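Local coordinates for protein DNA polymerase (Pyrobaculum calidifontis, PDB 5MDN) that probably catalyses the template-directed synthesis of DNA from deoxyribonucleoside triphosphates, as a family B DNA polymerase, at residues L58-V70 with F81-L95. Sequence-based numbering, arbitrary orientation.
Sequences LSRVAPVEAVEVV and FLKVVAKVPEDVRKL
At the Pro63 ring, CB lies 3.8 Å from Lys87 CD, while Pro63 CG and Pro63 CD meet carboxylate oxygen OD2 of Asp91, whose side chain crosses the ring at about a right angle. The Glu65 carboxylate meets Lys87 through OE1, which forms a long salt bridge to NZ (3.6 Å) and also touches CG. Phe81 touches Val70 CG2 through CB, while its ring leads away from strand 66-70. The contact joins strands 64-74 and 77-86 of an antiparallel beta hairpin, with Pro63, Lys87 and Asp91 beyond its end; a classic beta bulge interrupts it, Glu65 and Ala66 both facing Val85. There Val85 O takes Glu65 N at 2.8 Å and, weakly, Ala66 N. A bend in the Glu65 chain, chi2 81°, helps bring its carboxylate round to Lys87, whose own chain bends at chi3 and chi4. Shortening Lys87 to an alanine would probably leave Glu65 OE1 without this charged mate and uncover Pro63 CB. Further along, Lys83 runs extended beside Glu68, their charges too far apart for a salt bridge, and makes a cation-pi contact with Tyr41. On the other face, Val67, Val69 and Leu82 pack against helix 51-58. Beyond the hairpin, Leu95 CD2 from helix 92-100 packs on Val61 CG1 (3.6 Å), Ala62 CB and Val64 CG2. Leu58 meets Val84 tip to tip, its CD1 touching both methyls, with Val84 CG1 at 3.6 Å.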
ATOM      1  N   LEU A  58      31.421  25.435  -8.102  1.00 78.16           N
ATOM      2  CA  LEU A  58      30.232  25.157  -7.307  1.00 73.96           C
ATOM      3  C   LEU A  58      30.173  25.983  -6.028  1.00 74.62           C
ATOM      4  O   LEU A  58      29.081  26.188  -5.489  1.00 75.65           O
ATOM      5  CB  LEU A  58      30.171  23.666  -6.976  1.00 70.12           C
ATOM      6  CG  LEU A  58      29.708  22.791  -8.140  1.00 67.81           C
ATOM      7  CD1 LEU A  58      29.647  21.332  -7.735  1.00 67.93           C
ATOM      8  CD2 LEU A  58      28.362  23.264  -8.666  1.00 68.72           C
ATOM      9  N   SER A  59      31.316  26.455  -5.527  1.00 75.14           N
ATOM     10  CA  SER A  59      31.340  27.213  -4.280  1.00 70.20           C
ATOM     11  C   SER A  59      30.648  28.568  -4.381  1.00 70.54           C
ATOM     12  O   SER A  59      30.372  29.178  -3.341  1.00 67.19           O
ATOM     13  CB  SER A  59      32.784  27.407  -3.819  1.00 68.72           C
ATOM     14  OG  SER A  59      33.328  26.195  -3.321  1.00 66.65           O
ATOM     15  N   ARG A  60      30.361  29.058  -5.589  1.00 73.58           N
ATOM     16  CA  ARG A  60      29.687  30.344  -5.723  1.00 75.39           C
ATOM     17  C   ARG A  60      28.185  30.258  -5.482  1.00 72.26           C
ATOM     18  O   ARG A  60      27.556  31.294  -5.241  1.00 75.30           O
ATOM     19  CB  ARG A  60      29.932  30.938  -7.112  1.00 82.16           C
ATOM     20  CG  ARG A  60      29.314  30.140  -8.250  1.00 88.53           C
ATOM     21  CD  ARG A  60      28.821  31.040  -9.366  1.00 90.97           C
ATOM     22  NE  ARG A  60      27.401  31.344  -9.226  1.00 92.46           N
ATOM     23  CZ  ARG A  60      26.922  32.432  -8.633  1.00 92.76           C
ATOM     24  NH1 ARG A  60      27.754  33.332  -8.126  1.00 94.56           N
ATOM     25  NH2 ARG A  60      25.614  32.626  -8.555  1.00 92.16           N
ATOM     26  N   VAL A  61      27.595  29.065  -5.553  1.00 73.01           N
ATOM     27  CA  VAL A  61      26.147  28.928  -5.435  1.00 70.23           C
ATOM     28  C   VAL A  61      25.771  28.419  -4.047  1.00 66.89           C
ATOM     29  O   VAL A  61      24.675  28.702  -3.550  1.00 64.41           O
ATOM     30  CB  VAL A  61      25.588  28.012  -6.544  1.00 70.57           C
ATOM     31  CG1 VAL A  61      26.019  26.569  -6.333  1.00 71.63           C
ATOM     32  CG2 VAL A  61      24.072  28.128  -6.627  1.00 71.96           C
ATOM     33  N   ALA A  62      26.677  27.692  -3.403  1.00 67.21           N
ATOM     34  CA  ALA A  62      26.416  27.100  -2.097  1.00 64.87           C
ATOM     35  C   ALA A  62      27.737  26.588  -1.528  1.00 64.09           C
ATOM     36  O   ALA A  62      28.677  26.330  -2.284  1.00 66.60           O
ATOM     37  CB  ALA A  62      25.393  25.956  -2.196  1.00 63.47           C
ATOM     38  N   PRO A  63      27.824  26.431  -0.206  1.00 60.66           N
ATOM     39  CA  PRO A  63      29.056  25.891   0.386  1.00 60.45           C
ATOM     40  C   PRO A  63      29.237  24.419   0.048  1.00 61.46           C
ATOM     41  O   PRO A  63      28.280  23.642   0.040  1.00 61.27           O
ATOM     42  CB  PRO A  63      28.850  26.103   1.892  1.00 60.23           C
ATOM     43  CG  PRO A  63      27.374  26.182   2.065  1.00 60.79           C
ATOM     44  CD  PRO A  63      26.856  26.846   0.824  1.00 61.45           C
ATOM     45  N   VAL A  64      30.482  24.043  -0.233  1.00 63.09           N
ATOM     46  CA  VAL A  64      30.836  22.690  -0.643  1.00 58.73           C
ATOM     47  C   VAL A  64      31.865  22.140   0.336  1.00 59.59           C
ATOM     48  O   VAL A  64      32.854  22.812   0.649  1.00 61.78           O
ATOM     49  CB  VAL A  64      31.383  22.657  -2.083  1.00 56.14           C
ATOM     50  CG1 VAL A  64      31.776  21.241  -2.474  1.00 56.03           C
ATOM     51  CG2 VAL A  64      30.353  23.218  -3.053  1.00 56.23           C
ATOM     52  N   GLU A  65      31.626  20.919   0.821  1.00 58.24           N
ATOM     53  CA  GLU A  65      32.576  20.285   1.731  1.00 59.58           C
ATOM     54  C   GLU A  65      33.811  19.795   0.984  1.00 58.52           C
ATOM     55  O   GLU A  65      34.945  20.031   1.418  1.00 63.10           O
ATOM     56  CB  GLU A  65      31.901  19.130   2.472  1.00 64.37           C
ATOM     57  CG  GLU A  65      32.748  18.515   3.575  1.00 70.14           C
ATOM     58  CD  GLU A  65      32.701  19.312   4.864  1.00 75.91           C
ATOM     59  OE1 GLU A  65      31.662  19.952   5.132  1.00 78.14           O
ATOM     60  OE2 GLU A  65      33.704  19.297   5.609  1.00 82.20           O
ATOM     61  N   ALA A  66      33.611  19.120  -0.144  1.00 57.47           N
ATOM     62  CA  ALA A  66      34.711  18.595  -0.944  1.00 57.03           C
ATOM     63  C   ALA A  66      34.166  18.199  -2.308  1.00 56.14           C
ATOM     64  O   ALA A  66      32.953  18.092  -2.509  1.00 55.31           O
ATOM     65  CB  ALA A  66      35.387  17.401  -0.260  1.00 54.67           C
ATOM     66  N   VAL A  67      35.085  17.988  -3.248  1.00 55.62           N
ATOM     67  CA  VAL A  67      34.780  17.409  -4.553  1.00 56.36           C
ATOM     68  C   VAL A  67      35.824  16.334  -4.818  1.00 62.50           C
ATOM     69  O   VAL A  67      36.988  16.649  -5.100  1.00 68.41           O
ATOM     70  CB  VAL A  67      34.772  18.455  -5.676  1.00 51.10           C
ATOM     71  CG1 VAL A  67      34.619  17.778  -7.026  1.00 49.02           C
ATOM     72  CG2 VAL A  67      33.647  19.457  -5.459  1.00 50.23           C
ATOM     73  N   GLU A  68      35.423  15.075  -4.708  1.00 58.65           N
ATOM     74  CA  GLU A  68      36.325  13.950  -4.899  1.00 59.80           C
ATOM     75  C   GLU A  68      36.148  13.348  -6.289  1.00 60.04           C
ATOM     76  O   GLU A  68      35.126  13.540  -6.952  1.00 59.25           O
ATOM     77  CB  GLU A  68      36.087  12.879  -3.830  1.00 63.32           C
ATOM     78  CG  GLU A  68      36.258  13.375  -2.403  1.00 68.06           C
ATOM     79  CD  GLU A  68      35.883  12.325  -1.374  1.00 75.19           C
ATOM     80  OE1 GLU A  68      35.423  11.236  -1.777  1.00 78.82           O
ATOM     81  OE2 GLU A  68      36.041  12.593  -0.164  1.00 81.99           O
ATOM     82  N   VAL A  69      37.169  12.615  -6.722  1.00 63.70           N
ATOM     83  CA  VAL A  69      37.133  11.851  -7.964  1.00 60.93           C
ATOM     84  C   VAL A  69      36.981  10.382  -7.593  1.00 56.55           C
ATOM     85  O   VAL A  69      37.811   9.829  -6.860  1.00 50.80           O
ATOM     86  CB  VAL A  69      38.393  12.083  -8.810  1.00 60.99           C
ATOM     87  CG1 VAL A  69      38.260  11.397 -10.156  1.00 61.27           C
ATOM     88  CG2 VAL A  69      38.646  13.575  -8.986  1.00 61.85           C
ATOM     89  N   VAL A  70      35.922   9.749  -8.099  1.00 57.17           N
ATOM     90  CA  VAL A  70      35.629   8.358  -7.788  1.00 60.44           C
ATOM     91  C   VAL A  70      35.454   7.576  -9.081  1.00 61.51           C
ATOM     92  O   VAL A  70      35.134   8.127 -10.137  1.00 56.19           O
ATOM     93  CB  VAL A  70      34.373   8.214  -6.900  1.00 60.58           C
ATOM     94  CG1 VAL A  70      34.628   8.796  -5.518  1.00 59.66           C
ATOM     95  CG2 VAL A  70      33.174   8.889  -7.555  1.00 59.88           C
ATOM     96  N   PHE A  81      33.504   9.570 -12.006  1.00 61.37           N
ATOM     97  CA  PHE A  81      32.562  10.591 -11.569  1.00 64.28           C
ATOM     98  C   PHE A  81      33.255  11.585 -10.648  1.00 62.06           C
ATOM     99  O   PHE A  81      34.275  11.284 -10.022  1.00 60.84           O
ATOM    100  CB  PHE A  81      31.362   9.989 -10.816  1.00 64.88           C
ATOM    101  CG  PHE A  81      30.520   9.062 -11.640  1.00 64.24           C
ATOM    102  CD1 PHE A  81      29.524   9.558 -12.461  1.00 63.81           C
ATOM    103  CD2 PHE A  81      30.700   7.691 -11.564  1.00 62.80           C
ATOM    104  CE1 PHE A  81      28.736   8.711 -13.210  1.00 61.43           C
ATOM    105  CE2 PHE A  81      29.914   6.838 -12.310  1.00 61.42           C
ATOM    106  CZ  PHE A  81      28.930   7.350 -13.136  1.00 61.11           C
ATOM    107  N   LEU A  82      32.681  12.784 -10.581  1.00 60.55           N
ATOM    108  CA  LEU A  82      32.969  13.724  -9.508  1.00 60.62           C
ATOM    109  C   LEU A  82      31.942  13.522  -8.400  1.00 57.46           C
ATOM    110  O   LEU A  82      30.734  13.594  -8.646  1.00 58.96           O
ATOM    111  CB  LEU A  82      32.934  15.167 -10.015  1.00 61.64           C
ATOM    112  CG  LEU A  82      33.955  15.574 -11.078  1.00 63.57           C
ATOM    113  CD1 LEU A  82      33.903  17.077 -11.314  1.00 63.23           C
ATOM    114  CD2 LEU A  82      35.358  15.140 -10.683  1.00 64.38           C
ATOM    115  N   LYS A  83      32.420  13.275  -7.184  1.00 54.84           N
ATOM    116  CA  LYS A  83      31.546  13.115  -6.023  1.00 52.31           C
ATOM    117  C   LYS A  83      31.485  14.456  -5.297  1.00 52.85           C
ATOM    118  O   LYS A  83      32.325  14.771  -4.453  1.00 55.11           O
ATOM    119  CB  LYS A  83      32.040  11.992  -5.118  1.00 48.70           C
ATOM    120  CG  LYS A  83      31.153  11.750  -3.905  1.00 45.96           C
ATOM    121  CD  LYS A  83      31.811  10.826  -2.893  1.00 43.78           C
ATOM    122  CE  LYS A  83      30.833  10.436  -1.793  1.00 42.16           C
ATOM    123  NZ  LYS A  83      31.506   9.726  -0.672  1.00 42.21           N
ATOM    124  N   VAL A  84      30.474  15.252  -5.634  1.00 50.85           N
ATOM    125  CA  VAL A  84      30.291  16.562  -5.019  1.00 51.88           C
ATOM    126  C   VAL A  84      29.628  16.371  -3.662  1.00 50.94           C
ATOM    127  O   VAL A  84      28.559  15.761  -3.563  1.00 53.16           O
ATOM    128  CB  VAL A  84      29.447  17.478  -5.916  1.00 53.52           C
ATOM    129  CG1 VAL A  84      29.231  18.823  -5.242  1.00 54.28           C
ATOM    130  CG2 VAL A  84      30.106  17.644  -7.279  1.00 54.82           C
ATOM    131  N   VAL A  85      30.256  16.900  -2.617  1.00 50.96           N
ATOM    132  CA  VAL A  85      29.814  16.699  -1.242  1.00 51.54           C
ATOM    133  C   VAL A  85      29.361  18.048  -0.697  1.00 54.37           C
ATOM    134  O   VAL A  85      30.178  18.954  -0.490  1.00 56.19           O
ATOM    135  CB  VAL A  85      30.920  16.090  -0.370  1.00 50.41           C
ATOM    136  CG1 VAL A  85      30.387  15.778   1.021  1.00 50.59           C
ATOM    137  CG2 VAL A  85      31.478  14.835  -1.028  1.00 49.55           C
ATOM    138  N   ALA A  86      28.058  18.183  -0.466  1.00 50.84           N
ATOM    139  CA  ALA A  86      27.495  19.392   0.110  1.00 51.05           C
ATOM    140  C   ALA A  86      27.700  19.418   1.622  1.00 53.80           C
ATOM    141  O   ALA A  86      27.994  18.401   2.255  1.00 55.60           O
ATOM    142  CB  ALA A  86      26.005  19.499  -0.212  1.00 50.40           C
ATOM    143  N   LYS A  87      27.543  20.610   2.200  1.00 59.55           N
ATOM    144  CA  LYS A  87      27.653  20.736   3.650  1.00 61.84           C
ATOM    145  C   LYS A  87      26.356  20.336   4.343  1.00 55.36           C
ATOM    146  O   LYS A  87      26.392  19.672   5.384  1.00 49.19           O
ATOM    147  CB  LYS A  87      28.051  22.162   4.039  1.00 68.46           C
ATOM    148  CG  LYS A  87      29.543  22.453   3.900  1.00 73.65           C
ATOM    149  CD  LYS A  87      29.931  23.727   4.639  1.00 76.74           C
ATOM    150  CE  LYS A  87      29.995  23.511   6.147  1.00 79.39           C
ATOM    151  NZ  LYS A  87      31.381  23.219   6.615  1.00 77.82           N
ATOM    152  N   VAL A  88      25.209  20.714   3.784  1.00 57.89           N
ATOM    153  CA  VAL A  88      23.914  20.348   4.355  1.00 59.07           C
ATOM    154  C   VAL A  88      22.999  19.851   3.239  1.00 57.53           C
ATOM    155  O   VAL A  88      23.176  20.239   2.076  1.00 58.85           O
ATOM    156  CB  VAL A  88      23.281  21.527   5.114  1.00 59.46           C
ATOM    157  CG1 VAL A  88      24.084  21.851   6.367  1.00 58.06           C
ATOM    158  CG2 VAL A  88      23.168  22.744   4.216  1.00 59.55           C
ATOM    159  N   PRO A  89      22.023  18.986   3.542  1.00 55.11           N
ATOM    160  CA  PRO A  89      21.168  18.436   2.471  1.00 55.91           C
ATOM    161  C   PRO A  89      20.373  19.478   1.703  1.00 58.54           C
ATOM    162  O   PRO A  89      20.059  19.257   0.526  1.00 58.50           O
ATOM    163  CB  PRO A  89      20.239  17.475   3.226  1.00 53.85           C
ATOM    164  CG  PRO A  89      20.974  17.124   4.472  1.00 53.50           C
ATOM    165  CD  PRO A  89      21.766  18.344   4.843  1.00 53.66           C
ATOM    166  N   GLU A  90      20.006  20.591   2.340  1.00 56.07           N
ATOM    167  CA  GLU A  90      19.159  21.583   1.683  1.00 61.26           C
ATOM    168  C   GLU A  90      19.810  22.160   0.429  1.00 59.34           C
ATOM    169  O   GLU A  90      19.108  22.505  -0.528  1.00 56.93           O
ATOM    170  CB  GLU A  90      18.791  22.690   2.673  1.00 70.77           C
ATOM    171  CG  GLU A  90      17.925  22.209   3.844  1.00 79.36           C
ATOM    172  CD  GLU A  90      18.726  21.565   4.968  1.00 82.91           C
ATOM    173  OE1 GLU A  90      19.706  20.850   4.675  1.00 79.91           O
ATOM    174  OE2 GLU A  90      18.360  21.763   6.148  1.00 89.22           O
ATOM    175  N   ASP A  91      21.137  22.280   0.412  1.00 68.08           N
ATOM    176  CA  ASP A  91      21.838  22.903  -0.706  1.00 67.30           C
ATOM    177  C   ASP A  91      22.023  21.977  -1.904  1.00 60.75           C
ATOM    178  O   ASP A  91      22.585  22.414  -2.915  1.00 59.48           O
ATOM    179  CB  ASP A  91      23.210  23.412  -0.255  1.00 73.10           C
ATOM    180  CG  ASP A  91      23.126  24.374   0.911  1.00 78.57           C
ATOM    181  OD1 ASP A  91      22.097  25.071   1.041  1.00 79.21           O
ATOM    182  OD2 ASP A  91      24.099  24.445   1.690  1.00 84.54           O
ATOM    183  N   VAL A  92      21.576  20.720  -1.822  1.00 59.19           N
ATOM    184  CA  VAL A  92      21.877  19.755  -2.877  1.00 58.96           C
ATOM    185  C   VAL A  92      21.188  20.120  -4.191  1.00 62.63           C
ATOM    186  O   VAL A  92      21.743  19.883  -5.271  1.00 65.12           O
ATOM    187  CB  VAL A  92      21.505  18.334  -2.411  1.00 55.69           C
ATOM    188  CG1 VAL A  92      21.736  17.319  -3.520  1.00 54.31           C
ATOM    189  CG2 VAL A  92      22.323  17.954  -1.189  1.00 54.13           C
ATOM    190  N   ARG A  93      19.994  20.718  -4.136  1.00 70.15           N
ATOM    191  CA  ARG A  93      19.322  21.118  -5.372  1.00 74.87           C
ATOM    192  C   ARG A  93      20.068  22.252  -6.065  1.00 71.36           C
ATOM    193  O   ARG A  93      20.277  22.216  -7.283  1.00 68.19           O
ATOM    194  CB  ARG A  93      17.878  21.545  -5.100  1.00 83.93           C
ATOM    195  CG  ARG A  93      16.886  20.429  -4.815  1.00 90.75           C
ATOM    196  CD  ARG A  93      16.499  19.716  -6.111  1.00 95.25           C
ATOM    197  NE  ARG A  93      15.566  18.614  -5.885  1.00100.31           N
ATOM    198  CZ  ARG A  93      14.256  18.782  -5.738  1.00105.19           C
ATOM    199  NH1 ARG A  93      13.739  20.002  -5.801  1.00109.23           N
ATOM    200  NH2 ARG A  93      13.462  17.738  -5.531  1.00106.51           N
ATOM    201  N   LYS A  94      20.459  23.279  -5.305  1.00 68.54           N
ATOM    202  CA  LYS A  94      21.231  24.380  -5.874  1.00 69.80           C
ATOM    203  C   LYS A  94      22.505  23.872  -6.531  1.00 68.17           C
ATOM    204  O   LYS A  94      22.874  24.323  -7.622  1.00 70.46           O
ATOM    205  CB  LYS A  94      21.553  25.410  -4.791  1.00 71.55           C
ATOM    206  CG  LYS A  94      20.336  26.138  -4.244  1.00 73.23           C
ATOM    207  CD  LYS A  94      20.741  27.235  -3.274  1.00 75.41           C
ATOM    208  CE  LYS A  94      21.196  26.658  -1.941  1.00 78.36           C
ATOM    209  NZ  LYS A  94      21.463  27.728  -0.936  1.00 78.88           N
ATOM    210  N   LEU A  95      23.193  22.931  -5.882  1.00 64.23           N
ATOM    211  CA  LEU A  95      24.434  22.407  -6.438  1.00 64.27           C
ATOM    212  C   LEU A  95      24.166  21.487  -7.623  1.00 70.18           C
ATOM    213  O   LEU A  95      24.941  21.469  -8.584  1.00 70.93           O
ATOM    214  CB  LEU A  95      25.223  21.681  -5.353  1.00 62.26           C
ATOM    215  CG  LEU A  95      25.610  22.570  -4.172  1.00 60.81           C
ATOM    216  CD1 LEU A  95      25.985  21.737  -2.965  1.00 59.27           C
ATOM    217  CD2 LEU A  95      26.756  23.489  -4.558  1.00 63.27           C
TER